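Local coordinates for protein D-alanine--D-alanine ligase (Coxiella burnetii, PDB 3TQT) that joins two D-alanine molecules at the expense of ATP, making the D-alanyl-D-alanine dipeptide used in peptidoglycan biosynthesis, at residues I28-D33 / M58-S63. Sequence-based numbering, arbitrary orientation.
Sequences IVNTLD and MFLAHS
Asn30 CA and Leu60 CA, 7.0 Å apart, are the closest pair of CA atoms across the two segments. Each residue belongs to the last turn of its helix, 18-31 and 56-61 respectively; helical backbone angles end at Leu32 on one side and at His62 on the other. At the first of these ends, Ile28 O accepts from both Thr31 N and Leu32 N.

Leu60 lays CD2 against both Val29 and Asn30, while CD1 goes to Asn30. Leu60 CD2 lies 3.7 Å from Val29 CG1, whereas Leu60 CD1 comes within 3.5 Å of Asn30 OD1. The Asn30 and Leu60 side chains cross at about a right angle, and CB of Asn30 adds a 3.9 Å contact to Leu60 CD2. With chi1 at 163°, Val29 points CG1 away from its own N and toward Leu60; Val29 CG2 sits 4.0 Å from Phe59 CD2, meeting the ring obliquely.

Val29 and Phe59 are buried, and each touches Val41 of strand 37-44. Helix 18-31 links parallel neighbours 5-12 and 37-44, a beta-alpha-beta crossover of the Rossmann-like N-terminal domain, and the contact joins its end to helix 56-61. Lys26, one turn before Asn30, makes a cation-pi contact with the Phe59 ring and donates hydrogen bonds to Phe59 O and His62 O, tying helix 18-31 to the C-terminal end of helix 56-61 and the residue after it.

Across the contact itself the interactions are van der Waals, the amide oxygen of Asn30 meeting a methyl, Leu60 CD1. The 181 Å² buried, both sides summed, is that of a small, mainly apolar seam, grading from the sheet-facing interior at Val29 and Phe59 to the exposed Asn30.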
loop_
_atom_site.group_PDB
_atom_site.type_symbol
_atom_site.label_atom_id
_atom_site.label_comp_id
_atom_site.label_asym_id
_atom_site.label_seq_id
_atom_site.Cartn_x
_atom_site.Cartn_y
_atom_site.Cartn_z
ATOM N N ILE A 28 -9.307 17.171 16.268
ATOM C CA ILE A 28 -9.056 15.919 16.953
ATOM C C ILE A 28 -8.375 16.195 18.295
ATOM O O ILE A 28 -8.777 15.664 19.329
ATOM C CB ILE A 28 -8.193 15.002 16.084
ATOM C CG1 ILE A 28 -9.039 14.462 14.922
ATOM C CG2 ILE A 28 -7.603 13.851 16.921
ATOM C CD1 ILE A 28 -8.241 13.776 13.846
ATOM N N VAL A 29 -7.351 17.040 18.274
ATOM C CA VAL A 29 -6.616 17.352 19.506
ATOM C C VAL A 29 -7.531 18.031 20.518
ATOM O O VAL A 29 -7.477 17.757 21.711
ATOM C CB VAL A 29 -5.381 18.211 19.222
ATOM C CG1 VAL A 29 -4.867 18.867 20.498
ATOM C CG2 VAL A 29 -4.295 17.336 18.583
ATOM N N ASN A 30 -8.399 18.897 20.022
ATOM C CA ASN A 30 -9.335 19.609 20.878
ATOM C C ASN A 30 -10.425 18.697 21.430
ATOM O O ASN A 30 -11.027 18.978 22.465
ATOM C CB ASN A 30 -9.976 20.758 20.093
ATOM C CG ASN A 30 -10.745 21.706 20.983
ATOM O OD1 ASN A 30 -10.278 22.059 22.062
ATOM N ND2 ASN A 30 -11.932 22.115 20.542
ATOM N N THR A 31 -10.666 17.595 20.733
ATOM C CA THR A 31 -11.810 16.744 21.032
ATOM C C THR A 31 -11.432 15.446 21.749
ATOM O O THR A 31 -12.272 14.840 22.418
ATOM C CB THR A 31 -12.610 16.453 19.739
ATOM O OG1 THR A 31 -13.045 17.703 19.173
ATOM C CG2 THR A 31 -13.821 15.607 20.033
ATOM N N LEU A 32 -10.177 15.018 21.619
ATOM C CA LEU A 32 -9.692 13.848 22.364
ATOM C C LEU A 32 -9.904 13.991 23.876
ATOM O O LEU A 32 -9.545 15.002 24.477
ATOM C CB LEU A 32 -8.212 13.577 22.078
ATOM C CG LEU A 32 -7.906 12.926 20.728
ATOM C CD1 LEU A 32 -6.422 13.013 20.417
ATOM C CD2 LEU A 32 -8.368 11.481 20.733
ATOM N N ASP A 33 -10.468 12.950 24.477
ATOM C CA ASP A 33 -10.828 12.970 25.890
ATOM C C ASP A 33 -9.569 13.186 26.732
ATOM O O ASP A 33 -8.741 12.303 26.851
ATOM C CB ASP A 33 -11.512 11.647 26.240
ATOM C CG ASP A 33 -12.045 11.611 27.655
ATOM O OD1 ASP A 33 -11.569 12.395 28.493
ATOM O OD2 ASP A 33 -12.945 10.787 27.914
ATOM N N MET A 58 -0.857 24.312 23.033
ATOM C CA MET A 58 -0.095 25.225 22.190
ATOM C C MET A 58 -0.439 24.982 20.728
ATOM O O MET A 58 -0.505 25.925 19.930
ATOM C CB MET A 58 1.403 25.025 22.391
ATOM C CG MET A 58 1.899 25.470 23.748
ATOM S SD MET A 58 3.687 25.352 23.848
ATOM C CE MET A 58 4.112 26.824 22.926
ATOM N N PHE A 59 -0.662 23.715 20.388
ATOM C CA PHE A 59 -1.048 23.349 19.026
ATOM C C PHE A 59 -2.409 23.934 18.690
ATOM O O PHE A 59 -2.639 24.369 17.574
ATOM C CB PHE A 59 -1.068 21.823 18.830
ATOM C CG PHE A 59 -1.498 21.409 17.450
ATOM C CD1 PHE A 59 -0.720 21.728 16.346
ATOM C CD2 PHE A 59 -2.677 20.712 17.253
ATOM C CE1 PHE A 59 -1.122 21.364 15.065
ATOM C CE2 PHE A 59 -3.076 20.337 15.978
ATOM C CZ PHE A 59 -2.299 20.674 14.885
ATOM N N LEU A 60 -3.318 23.947 19.659
ATOM C CA LEU A 60 -4.633 24.536 19.422
ATOM C C LEU A 60 -4.554 26.054 19.304
ATOM O O LEU A 60 -5.322 26.669 18.571
ATOM C CB LEU A 60 -5.605 24.157 20.540
ATOM C CG LEU A 60 -5.834 22.653 20.684
ATOM C CD1 LEU A 60 -6.771 22.370 21.841
ATOM C CD2 LEU A 60 -6.379 22.071 19.386
ATOM N N ALA A 61 -3.612 26.652 20.024
ATOM C CA ALA A 61 -3.527 28.107 20.122
ATOM C C ALA A 61 -2.742 28.768 18.992
ATOM O O ALA A 61 -2.893 29.963 18.741
ATOM C CB ALA A 61 -2.933 28.503 21.474
ATOM N N HIS A 62 -1.893 28.003 18.318
ATOM C CA HIS A 62 -0.970 28.575 17.343
ATOM C C HIS A 62 -0.861 27.713 16.098
ATOM O O HIS A 62 -1.185 26.541 16.134
ATOM C CB HIS A 62 0.414 28.705 17.970
ATOM C CG HIS A 62 0.452 29.638 19.134
ATOM N ND1 HIS A 62 0.438 29.201 20.446
ATOM C CD2 HIS A 62 0.479 30.985 19.189
ATOM C CE1 HIS A 62 0.470 30.246 21.252
ATOM N NE2 HIS A 62 0.495 31.340 20.512
ATOM N N SER A 63 -0.395 28.294 14.999
ATOM C CA SER A 63 -0.091 27.480 13.827
ATOM C C SER A 63 1.139 26.640 14.148
ATOM O O SER A 63 1.997 27.059 14.919
ATOM C CB SER A 63 0.175 28.364 12.609
ATOM O OG SER A 63 1.420 29.029 12.725
#